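Local coordinates for RegF protein (Neisseria gonorrhoeae, PDB 4HOJ) that binds glutathione and is a stringent starvation protein A homolog of the glutathione transferase superfamily, at residues 34-39 with 50-55; 101-106 with 157-162; 107-112 with 121-126; 142-145 with 151-154. One frame throughout, in Å; residues are numbered along the deposited sequence.

Contact 1: residues 34-39 with 50-55; sequences IDIYNK and NQVPVL. With GSH (glutathione), chain C.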
# COMPACT_ATOMS: atom_id res chain seq x y z
N ILE A 34 2.72 -7.61 -22.95
CA ILE A 34 3.90 -8.34 -22.49
C ILE A 34 3.44 -9.77 -22.26
O ILE A 34 2.48 -9.98 -21.52
CB ILE A 34 4.46 -7.70 -21.22
CG1 ILE A 34 4.93 -6.26 -21.51
CG2 ILE A 34 5.53 -8.64 -20.67
CD1 ILE A 34 6.03 -6.16 -22.50
N ASP A 35 4.13 -10.73 -22.86
CA ASP A 35 3.89 -12.14 -22.58
C ASP A 35 4.67 -12.45 -21.31
O ASP A 35 5.91 -12.41 -21.36
CB ASP A 35 4.42 -12.93 -23.79
CG ASP A 35 4.42 -14.44 -23.59
OD1 ASP A 35 3.90 -14.84 -22.53
OD2 ASP A 35 4.85 -15.13 -24.56
N ILE A 36 3.98 -12.82 -20.25
CA ILE A 36 4.69 -13.06 -19.00
C ILE A 36 5.58 -14.29 -19.10
O ILE A 36 6.44 -14.49 -18.25
CB ILE A 36 3.75 -13.15 -17.81
CG1 ILE A 36 2.80 -14.32 -17.94
CG2 ILE A 36 3.00 -11.84 -17.62
CD1 ILE A 36 1.82 -14.37 -16.78
N TYR A 37 5.41 -15.12 -20.13
CA TYR A 37 6.23 -16.32 -20.30
C TYR A 37 7.46 -16.01 -21.12
O TYR A 37 8.30 -16.86 -21.28
CB TYR A 37 5.40 -17.44 -21.01
CG TYR A 37 4.19 -17.84 -20.19
CD1 TYR A 37 4.29 -18.87 -19.23
CD2 TYR A 37 2.98 -17.23 -20.40
CE1 TYR A 37 3.21 -19.23 -18.47
CE2 TYR A 37 1.88 -17.59 -19.63
CZ TYR A 37 2.02 -18.61 -18.68
OH TYR A 37 0.94 -19.00 -17.91
N ASN A 38 7.54 -14.80 -21.65
CA ASN A 38 8.65 -14.35 -22.49
C ASN A 38 8.83 -12.87 -22.32
O ASN A 38 8.61 -12.08 -23.23
CB ASN A 38 8.35 -14.66 -23.96
CG ASN A 38 8.41 -16.13 -24.26
OD1 ASN A 38 9.49 -16.73 -24.32
ND2 ASN A 38 7.24 -16.73 -24.46
N LYS A 39 9.28 -12.51 -21.13
CA LYS A 39 9.38 -11.09 -20.79
C LYS A 39 10.57 -10.42 -21.47
O LYS A 39 11.64 -11.02 -21.61
CB LYS A 39 9.57 -10.93 -19.30
CG LYS A 39 8.43 -11.45 -18.52
CD LYS A 39 8.97 -11.56 -17.04
CE LYS A 39 7.91 -12.08 -16.13
NZ LYS A 39 8.61 -12.31 -14.80
N ASN A 50 10.04 -7.32 -11.91
CA ASN A 50 9.92 -8.01 -13.22
C ASN A 50 8.51 -8.52 -13.52
O ASN A 50 8.31 -9.67 -13.92
CB ASN A 50 10.91 -9.15 -13.29
CG ASN A 50 11.19 -9.60 -14.70
OD1 ASN A 50 11.01 -8.86 -15.66
ND2 ASN A 50 11.72 -10.80 -14.81
N GLN A 51 7.52 -7.67 -13.26
CA GLN A 51 6.11 -7.95 -13.42
C GLN A 51 5.43 -6.84 -14.22
O GLN A 51 5.90 -5.70 -14.31
CB GLN A 51 5.41 -8.03 -12.07
CG GLN A 51 5.88 -9.21 -11.25
CD GLN A 51 5.17 -9.26 -9.91
OE1 GLN A 51 4.85 -8.22 -9.33
NE2 GLN A 51 4.89 -10.47 -9.43
N VAL A 52 4.28 -7.22 -14.78
CA VAL A 52 3.31 -6.24 -15.26
C VAL A 52 2.20 -6.07 -14.22
O VAL A 52 1.95 -6.99 -13.43
CB VAL A 52 2.68 -6.68 -16.63
CG1 VAL A 52 3.76 -6.59 -17.67
CG2 VAL A 52 2.08 -8.09 -16.53
N PRO A 53 1.53 -4.92 -14.19
CA PRO A 53 1.69 -3.80 -15.12
C PRO A 53 2.79 -2.84 -14.74
O PRO A 53 3.26 -2.73 -13.56
CB PRO A 53 0.36 -3.06 -14.99
CG PRO A 53 -0.09 -3.35 -13.53
CD PRO A 53 0.31 -4.83 -13.37
N VAL A 54 3.27 -2.08 -15.74
CA VAL A 54 4.15 -0.92 -15.56
C VAL A 54 3.53 0.23 -16.34
O VAL A 54 2.97 0.01 -17.45
CB VAL A 54 5.54 -1.22 -16.12
CG1 VAL A 54 6.44 0.01 -16.17
CG2 VAL A 54 6.19 -2.32 -15.26
N LEU A 55 3.55 1.45 -15.82
CA LEU A 55 3.15 2.60 -16.58
C LEU A 55 4.36 3.49 -16.80
O LEU A 55 5.12 3.77 -15.84
CB LEU A 55 2.07 3.36 -15.83
CG LEU A 55 1.40 4.50 -16.61
CD1 LEU A 55 0.31 3.93 -17.54
CD2 LEU A 55 0.78 5.54 -15.69
N1 GSH C . 1.48 -6.33 -6.83
CA1 GSH C . 1.48 -6.34 -8.32
C1 GSH C . 0.54 -5.30 -8.83
O11 GSH C . 0.79 -4.72 -9.92
O12 GSH C . -0.48 -5.08 -8.17
CB1 GSH C . 1.21 -7.74 -8.87
CG1 GSH C . 1.45 -7.86 -10.38
CD1 GSH C . 1.52 -9.32 -10.79
OE1 GSH C . 1.36 -10.24 -10.03
N2 GSH C . 1.73 -9.47 -12.16
CA2 GSH C . 1.85 -10.82 -12.69
C2 GSH C . 3.24 -10.91 -13.28
O2 GSH C . 3.83 -10.05 -13.92
CB2 GSH C . 0.91 -11.16 -13.79
SG2 GSH C . -0.80 -10.98 -13.36
N3 GSH C . 3.83 -12.23 -13.14
CA3 GSH C . 5.17 -12.51 -13.64
C3 GSH C . 6.02 -12.87 -12.46
O31 GSH C . 5.69 -12.76 -11.24
O32 GSH C . 7.16 -13.29 -12.75

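Contact 2: residues 101-106 with 157-162; sequences KELFNH and APLLWR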
# COMPACT_ATOMS: atom_id res chain seq x y z
N LYS A 101 -4.09 -7.59 0.89
CA LYS A 101 -3.49 -8.52 1.84
C LYS A 101 -4.32 -9.81 2.05
O LYS A 101 -3.76 -10.83 2.44
CB LYS A 101 -3.34 -7.81 3.20
CG LYS A 101 -2.85 -8.67 4.35
CD LYS A 101 -2.38 -7.80 5.51
CE LYS A 101 -2.00 -8.67 6.68
NZ LYS A 101 -1.35 -7.94 7.80
N GLU A 102 -5.63 -9.74 1.79
CA GLU A 102 -6.54 -10.84 2.15
C GLU A 102 -7.23 -11.48 0.95
O GLU A 102 -7.82 -12.58 1.09
CB GLU A 102 -7.62 -10.33 3.11
CG GLU A 102 -7.04 -9.72 4.37
CD GLU A 102 -8.07 -8.99 5.20
OE1 GLU A 102 -9.28 -9.16 4.97
OE2 GLU A 102 -7.64 -8.19 6.06
N LEU A 103 -7.20 -10.85 -0.21
CA LEU A 103 -7.81 -11.43 -1.44
C LEU A 103 -6.78 -11.58 -2.53
O LEU A 103 -6.61 -12.66 -3.10
CB LEU A 103 -8.96 -10.57 -1.94
CG LEU A 103 -10.22 -10.54 -1.09
CD1 LEU A 103 -11.18 -9.51 -1.69
CD2 LEU A 103 -10.90 -11.93 -1.03
N PHE A 104 -6.05 -10.51 -2.82
CA PHE A 104 -5.17 -10.52 -3.99
C PHE A 104 -3.88 -11.27 -3.75
O PHE A 104 -3.19 -11.64 -4.70
CB PHE A 104 -5.01 -9.12 -4.62
CG PHE A 104 -6.25 -8.72 -5.37
CD1 PHE A 104 -7.33 -8.12 -4.71
CD2 PHE A 104 -6.40 -9.01 -6.73
CE1 PHE A 104 -8.48 -7.82 -5.36
CE2 PHE A 104 -7.55 -8.67 -7.44
CZ PHE A 104 -8.61 -8.08 -6.73
N ASN A 105 -3.54 -11.50 -2.49
CA ASN A 105 -2.43 -12.43 -2.20
C ASN A 105 -2.79 -13.83 -2.72
O ASN A 105 -1.97 -14.51 -3.33
CB ASN A 105 -2.16 -12.45 -0.70
CG ASN A 105 -3.38 -12.85 0.11
OD1 ASN A 105 -4.51 -12.43 -0.16
ND2 ASN A 105 -3.14 -13.72 1.15
N HIS A 106 -4.04 -14.23 -2.54
CA HIS A 106 -4.50 -15.53 -3.06
C HIS A 106 -4.58 -15.53 -4.58
O HIS A 106 -4.25 -16.55 -5.21
CB HIS A 106 -5.86 -15.90 -2.46
CG HIS A 106 -5.83 -15.97 -0.96
ND1 HIS A 106 -5.12 -16.93 -0.27
CD2 HIS A 106 -6.43 -15.18 -0.03
CE1 HIS A 106 -5.25 -16.70 1.03
NE2 HIS A 106 -6.04 -15.66 1.20
N ALA A 157 -12.68 -5.44 -9.46
CA ALA A 157 -13.44 -5.95 -10.60
C ALA A 157 -12.71 -7.10 -11.32
O ALA A 157 -13.36 -8.03 -11.73
CB ALA A 157 -13.76 -4.79 -11.57
N PRO A 158 -11.40 -7.05 -11.56
CA PRO A 158 -10.78 -8.19 -12.29
C PRO A 158 -10.88 -9.50 -11.58
O PRO A 158 -10.90 -10.55 -12.26
CB PRO A 158 -9.34 -7.75 -12.45
CG PRO A 158 -9.46 -6.17 -12.43
CD PRO A 158 -10.42 -5.98 -11.31
N LEU A 159 -10.92 -9.51 -10.25
CA LEU A 159 -11.14 -10.76 -9.52
C LEU A 159 -12.55 -11.26 -9.70
O LEU A 159 -12.75 -12.42 -10.02
CB LEU A 159 -10.80 -10.57 -8.05
CG LEU A 159 -11.24 -11.72 -7.12
CD1 LEU A 159 -10.63 -13.03 -7.60
CD2 LEU A 159 -10.78 -11.40 -5.70
N LEU A 160 -13.52 -10.39 -9.58
CA LEU A 160 -14.91 -10.84 -9.79
C LEU A 160 -15.15 -11.33 -11.21
O LEU A 160 -15.89 -12.29 -11.40
CB LEU A 160 -15.89 -9.69 -9.43
CG LEU A 160 -15.72 -9.16 -8.00
CD1 LEU A 160 -16.76 -8.06 -7.71
CD2 LEU A 160 -15.89 -10.30 -7.05
N TRP A 161 -14.48 -10.71 -12.20
CA TRP A 161 -14.62 -11.19 -13.58
C TRP A 161 -14.13 -12.63 -13.69
O TRP A 161 -14.68 -13.38 -14.51
CB TRP A 161 -13.77 -10.27 -14.46
CG TRP A 161 -13.89 -10.64 -15.90
CD1 TRP A 161 -12.91 -11.24 -16.64
CD2 TRP A 161 -15.03 -10.49 -16.77
NE1 TRP A 161 -13.38 -11.51 -17.92
CE2 TRP A 161 -14.65 -11.02 -18.03
CE3 TRP A 161 -16.32 -9.98 -16.60
CZ2 TRP A 161 -15.53 -11.05 -19.11
CZ3 TRP A 161 -17.18 -9.98 -17.70
CH2 TRP A 161 -16.77 -10.52 -18.93
N ARG A 162 -13.14 -13.01 -12.89
CA ARG A 162 -12.43 -14.28 -12.97
C ARG A 162 -12.98 -15.34 -12.05
O ARG A 162 -12.34 -16.42 -11.98
CB ARG A 162 -10.92 -14.06 -12.68
CG ARG A 162 -10.19 -13.38 -13.86
CD ARG A 162 -8.82 -12.82 -13.38
NE ARG A 162 -8.02 -12.37 -14.50
CZ ARG A 162 -8.21 -11.24 -15.20
NH1 ARG A 162 -9.21 -10.41 -14.82
NH2 ARG A 162 -7.39 -10.89 -16.18

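Contact 3: residues 107-112 with 121-126; sequences VQVLEN and AKAREA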
# COMPACT_ATOMS: atom_id res chain seq x y z
N VAL A 107 -4.98 -14.39 -5.16
CA VAL A 107 -4.99 -14.26 -6.63
C VAL A 107 -3.57 -14.49 -7.16
O VAL A 107 -3.41 -15.19 -8.15
CB VAL A 107 -5.50 -12.86 -7.01
CG1 VAL A 107 -5.23 -12.57 -8.54
CG2 VAL A 107 -6.98 -12.77 -6.65
N GLN A 108 -2.55 -13.94 -6.50
CA GLN A 108 -1.19 -14.20 -7.00
C GLN A 108 -0.81 -15.67 -7.01
O GLN A 108 -0.05 -16.11 -7.89
CB GLN A 108 -0.16 -13.38 -6.20
CG GLN A 108 -0.33 -11.86 -6.46
CD GLN A 108 0.64 -11.00 -5.66
OE1 GLN A 108 1.86 -11.12 -5.82
NE2 GLN A 108 0.12 -10.19 -4.75
N VAL A 109 -1.29 -16.41 -6.00
CA VAL A 109 -1.04 -17.86 -5.96
C VAL A 109 -1.72 -18.57 -7.15
O VAL A 109 -1.12 -19.40 -7.81
CB VAL A 109 -1.51 -18.49 -4.62
CG1 VAL A 109 -1.30 -20.01 -4.65
CG2 VAL A 109 -0.76 -17.89 -3.42
N LEU A 110 -2.97 -18.20 -7.45
CA LEU A 110 -3.69 -18.80 -8.57
C LEU A 110 -3.03 -18.43 -9.86
O LEU A 110 -3.15 -19.17 -10.83
CB LEU A 110 -5.14 -18.30 -8.57
CG LEU A 110 -5.97 -18.80 -7.38
CD1 LEU A 110 -7.42 -18.48 -7.57
CD2 LEU A 110 -5.79 -20.31 -7.24
N GLU A 111 -2.38 -17.27 -9.93
CA GLU A 111 -1.70 -16.83 -11.15
C GLU A 111 -0.30 -17.40 -11.35
O GLU A 111 0.27 -17.28 -12.43
CB GLU A 111 -1.61 -15.29 -11.20
CG GLU A 111 -2.98 -14.54 -11.43
CD GLU A 111 -3.53 -14.80 -12.82
OE1 GLU A 111 -2.77 -14.86 -13.78
OE2 GLU A 111 -4.75 -14.94 -12.90
N ASN A 112 0.23 -17.99 -10.29
CA ASN A 112 1.59 -18.50 -10.30
C ASN A 112 1.61 -19.92 -10.89
O ASN A 112 1.14 -20.84 -10.22
CB ASN A 112 2.12 -18.48 -8.87
CG ASN A 112 3.54 -18.97 -8.77
OD1 ASN A 112 4.19 -19.28 -9.77
ND2 ASN A 112 4.03 -19.04 -7.53
N ALA A 121 -5.50 -24.74 -4.30
CA ALA A 121 -6.79 -25.10 -3.72
C ALA A 121 -7.09 -24.24 -2.47
O ALA A 121 -8.20 -23.75 -2.31
CB ALA A 121 -6.81 -26.61 -3.38
N LYS A 122 -6.10 -24.07 -1.60
CA LYS A 122 -6.27 -23.21 -0.43
C LYS A 122 -6.59 -21.77 -0.85
O LYS A 122 -7.46 -21.12 -0.25
CB LYS A 122 -5.04 -23.25 0.46
CG LYS A 122 -4.74 -24.68 0.92
CD LYS A 122 -3.96 -24.76 2.24
CE LYS A 122 -2.72 -23.89 2.22
NZ LYS A 122 -1.77 -24.33 3.29
N ALA A 123 -5.90 -21.27 -1.88
CA ALA A 123 -6.16 -19.90 -2.35
C ALA A 123 -7.57 -19.73 -2.87
O ALA A 123 -8.22 -18.72 -2.60
CB ALA A 123 -5.13 -19.46 -3.40
N ARG A 124 -8.03 -20.68 -3.68
CA ARG A 124 -9.36 -20.65 -4.25
C ARG A 124 -10.40 -20.67 -3.13
O ARG A 124 -11.37 -19.89 -3.15
CB ARG A 124 -9.47 -21.88 -5.16
CG ARG A 124 -10.74 -22.10 -5.94
CD ARG A 124 -10.53 -23.29 -6.89
NE ARG A 124 -9.39 -23.10 -7.80
CZ ARG A 124 -8.29 -23.86 -7.84
NH1 ARG A 124 -8.13 -24.90 -7.03
NH2 ARG A 124 -7.33 -23.58 -8.72
N GLU A 125 -10.19 -21.53 -2.14
CA GLU A 125 -11.07 -21.60 -1.00
C GLU A 125 -11.11 -20.28 -0.25
O GLU A 125 -12.19 -19.79 0.12
CB GLU A 125 -10.54 -22.68 -0.08
CG GLU A 125 -11.35 -22.90 1.17
CD GLU A 125 -12.42 -23.95 0.96
OE1 GLU A 125 -12.83 -24.14 -0.22
OE2 GLU A 125 -12.84 -24.59 1.95
N ALA A 126 -9.94 -19.70 -0.02
CA ALA A 126 -9.89 -18.45 0.75
C ALA A 126 -10.55 -17.30 0.04
O ALA A 126 -11.18 -16.46 0.66
CB ALA A 126 -8.45 -18.11 1.14

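Contact 4: residues 142-145 with 151-154; sequences KYIL and MIDV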
# COMPACT_ATOMS: atom_id res chain seq x y z
N LYS A 142 -24.80 0.50 -3.57
CA LYS A 142 -24.69 0.22 -5.01
C LYS A 142 -23.26 -0.13 -5.38
O LYS A 142 -23.02 -1.04 -6.19
CB LYS A 142 -25.15 1.42 -5.85
CG LYS A 142 -25.26 1.20 -7.38
CD LYS A 142 -26.22 2.26 -8.04
CE LYS A 142 -26.11 2.30 -9.58
NZ LYS A 142 -25.30 3.49 -10.07
N TYR A 143 -22.29 0.57 -4.78
CA TYR A 143 -20.88 0.29 -5.06
C TYR A 143 -20.19 0.05 -3.73
O TYR A 143 -20.80 0.24 -2.66
CB TYR A 143 -20.25 1.46 -5.80
CG TYR A 143 -20.93 1.73 -7.11
CD1 TYR A 143 -20.58 1.03 -8.24
CD2 TYR A 143 -21.92 2.69 -7.20
CE1 TYR A 143 -21.23 1.26 -9.45
CE2 TYR A 143 -22.57 2.94 -8.41
CZ TYR A 143 -22.21 2.23 -9.52
OH TYR A 143 -22.83 2.45 -10.73
N ILE A 144 -18.93 -0.35 -3.75
CA ILE A 144 -18.28 -0.75 -2.51
C ILE A 144 -18.22 0.38 -1.46
O ILE A 144 -18.40 0.12 -0.28
CB ILE A 144 -16.89 -1.36 -2.75
CG1 ILE A 144 -16.98 -2.52 -3.70
CG2 ILE A 144 -16.33 -1.92 -1.45
CD1 ILE A 144 -15.63 -3.07 -4.02
N LEU A 145 -17.98 1.63 -1.87
CA LEU A 145 -17.88 2.70 -0.88
C LEU A 145 -19.18 3.45 -0.66
O LEU A 145 -19.26 4.37 0.18
CB LEU A 145 -16.81 3.72 -1.27
CG LEU A 145 -15.39 3.16 -1.34
CD1 LEU A 145 -14.45 4.33 -1.50
CD2 LEU A 145 -15.06 2.36 -0.08
N MET A 151 -12.48 3.95 -7.38
CA MET A 151 -11.26 3.16 -7.64
C MET A 151 -11.27 1.85 -6.86
O MET A 151 -10.63 0.87 -7.22
CB MET A 151 -10.07 3.98 -7.17
CG MET A 151 -8.82 3.27 -7.56
SD MET A 151 -8.66 3.48 -9.33
CE MET A 151 -7.96 5.13 -9.36
N ILE A 152 -12.01 1.82 -5.76
CA ILE A 152 -12.11 0.60 -5.00
C ILE A 152 -12.84 -0.51 -5.78
O ILE A 152 -12.46 -1.69 -5.79
CB ILE A 152 -12.66 0.84 -3.55
CG1 ILE A 152 -12.09 2.12 -2.88
CG2 ILE A 152 -12.37 -0.40 -2.71
CD1 ILE A 152 -10.67 2.48 -3.02
N ASP A 153 -13.90 -0.11 -6.47
CA ASP A 153 -14.57 -1.02 -7.41
C ASP A 153 -13.65 -1.47 -8.55
O ASP A 153 -13.60 -2.64 -8.93
CB ASP A 153 -15.80 -0.33 -8.00
CG ASP A 153 -16.76 0.16 -6.91
OD1 ASP A 153 -17.37 -0.70 -6.24
OD2 ASP A 153 -16.89 1.37 -6.74
N VAL A 154 -12.86 -0.54 -9.04
CA VAL A 154 -11.92 -0.86 -10.09
C VAL A 154 -10.96 -1.94 -9.64
O VAL A 154 -10.69 -2.91 -10.39
CB VAL A 154 -11.12 0.38 -10.51
CG1 VAL A 154 -9.91 0.00 -11.39
CG2 VAL A 154 -12.03 1.38 -11.22
O HOH W 1 -17.21 2.75 -4.52

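Contact 1: residues 34-39 with 50-55
K39 and N50 make the polar half of this contact. K39 NZ donates to the backbone carbonyl N50 O over 2.8 Å, and the C=O...N angle of 165° puts the ammonium group almost in line with that carbonyl. The lysine gets there as an extended chain beyond CG, its CD lying 3.6 Å from N50 ND2 on the way. Its second bond, 2.7 Å from NZ to glutathione O32, grips the glycine carboxylate of the ligand, so a single ammonium group bridges protein backbone and ligand.

The ligand completes the polar network. Q51 NE2 reaches O31, the other oxygen of that carboxylate, over 3.0 Å in a nearly straight bond (170° at the hydrogen). V52 pairs with the cysteinyl part of glutathione through its backbone: V52 N donates to O2, and V52 O accepts from ligand N2 at 2.8 Å. This two-way pairing next to the cis peptide bond before P53 is the hallmark of the glutathione site in thioredoxin-fold transferases.

The apolar part of the contact centres on V52. Its CG1 sits 3.8 Å from I34 CB, while CG2, set between backbone N and carbonyl carbon, meets I36 CG2 at 4.0 Å, the two side chains crossing at about a right angle.

The 34-39 loop leaves edge strand 30-33 and leads into helix 41-46, whose L43 and A44 touch N50. Next along the chain from V52, P53 packs on helices 13-25 and 65-75 before the chain enters strand 54-57.

Contact 2: residues 101-106 with 157-162
L103 touches L159 first, and loosely: its CB lies 4.3 Å from L159 CD2. This leucine stands at the break between helices 86-102 and 104-111. Its backbone angles depart from helical values, and it occupies the N-cap position of the second helix. It also packs on L131 of helix 117-134, which places the break inside the helical domain.

F104, the next residue, carries most of the contact. Its CG is anti to the carbonyl carbon (chi1 -74°), and the ring extends until its far end meets L159: CZ is 3.6 Å from L159 CB, and CE2 is 3.8 Å from the same carbon. L159 CD2 stays farther off, at 4.1 Å from CZ. The leucine turns its CG anti to its own backbone N (chi1 169°), so CB fronts the ring while the branch beyond reaches CD2 toward L103. F104 also forms a cation-pi pair with R17 of helix 13-25.

Farther along the facing segment, R162 NH1 bonds back to P158 O over 3.1 Å; P158 O lies close to the guanidinium plane, while NH1 stands tilted from the plane of that carbonyl.

All three residues that meet across the contact are buried and join through carbon alone. Association here therefore rests on shape and exclusion of water, with the directional bonding of R162 spent on its own segment and on partners such as E198 and H16.

Contact 3: residues 107-112 with 121-126
A123 and V109 form the nearest CA pair between 107-112 and 121-126, which belong to helices 104-111 and 117-134 in the all-helical C-terminal domain of the glutathione transferase fold. The short axes run roughly antiparallel, at 142° between their N-to-C directions, and come within 8.7 Å; the CA atoms of this pair are 6.6 Å apart.

Along 121-126, A123 is the first residue to take part. Its CB points at the other helix and is received by two side chains. V109 CB lies 3.9 Å away, and L110 CD2 comes within 4.0 Å, so the methyl is met by neighbouring residues of one helical turn. The small side chain is consistent with the close spacing of the backbones here. The same alanine also touches H106, one turn earlier on the opposing helix.

R124 follows and flanks L110. Its chain starts with CG anti to the backbone N (chi1 -178°), then bends at chi3 (-57°), which brings the guanidinium to the end of the leucine, the two side chains crossing at about a right angle and CD2 meeting the group obliquely. Its polar partner lies beyond the two segments: NE donates to Y166 O, and the side chain packs on D167, one of the calcium-binding aspartates. The arginine thus connects this helix pair to the loop that holds a calcium ion. Across the contact the guanidinium makes a van der Waals approach, NH2 standing 3.9 Å from L110 CD2.

Contact 4: residues 142-145 with 151-154
D153 and I144 join the start of helix 151-161 to the loop before it, within the helical domain of the transferase fold. D153 OD2 accepts from S150 N and S150 OG bonds to I152 N, a capping-box-like arrangement consistent with the N-capping box known at this helix in glutathione transferases. D153 takes chi1 -56°, turning CG away from its own carbonyl carbon and the carboxylate to the loop. OD1 accepts from I144 N at 3.0 Å through its syn lone pair, nearly straight at 172°. OD1 is also bonded to Y180 OH, so that, with a water on OD2, each oxygen of this buried acid has two polar partners, which would probably stabilise its charged form.

I144 runs antiparallel to the acid, and its CG1 lies only 3.1 Å from OD1, a tight approach. Y143 comes in across D153 at about a right angle, ring and carboxylate planes 69° apart, with CB 3.5 Å from OD2.

L145 supplies the apolar side, its CD1 meeting I152 CG1 at 3.5 Å, while I152 packs behind on V95, L96 and M99 of helix 86-102. The water links the acid to the next backbone N-H of the loop: it donates to D153 OD2 at 2.6 Å and accepts from L145 N at 3.0 Å.

How the contacts relate
Contact 1 is a surface contact in the thioredoxin-like domain, and contacts 2, 3 and 4 belong to the helical domain. Contact 1 pairs polar bonding, shared with bound glutathione, with apolar packing on V52. Contacts 2 and 4 are buried, yet differ: the former is carbon against carbon, whereas the latter centres on a buried carboxylate. Contact 3 is partly buried and mixes alanine packing with an arginine. Helix 104-111 serves both contacts 2 and 3, which touch at several points, among them L159 CD1 and V107 CG2 at 3.8 Å; helix 151-161 serves contacts 2 and 4. Contacts 3 and 4 are both nested inside the chain loop that contact 2 closes.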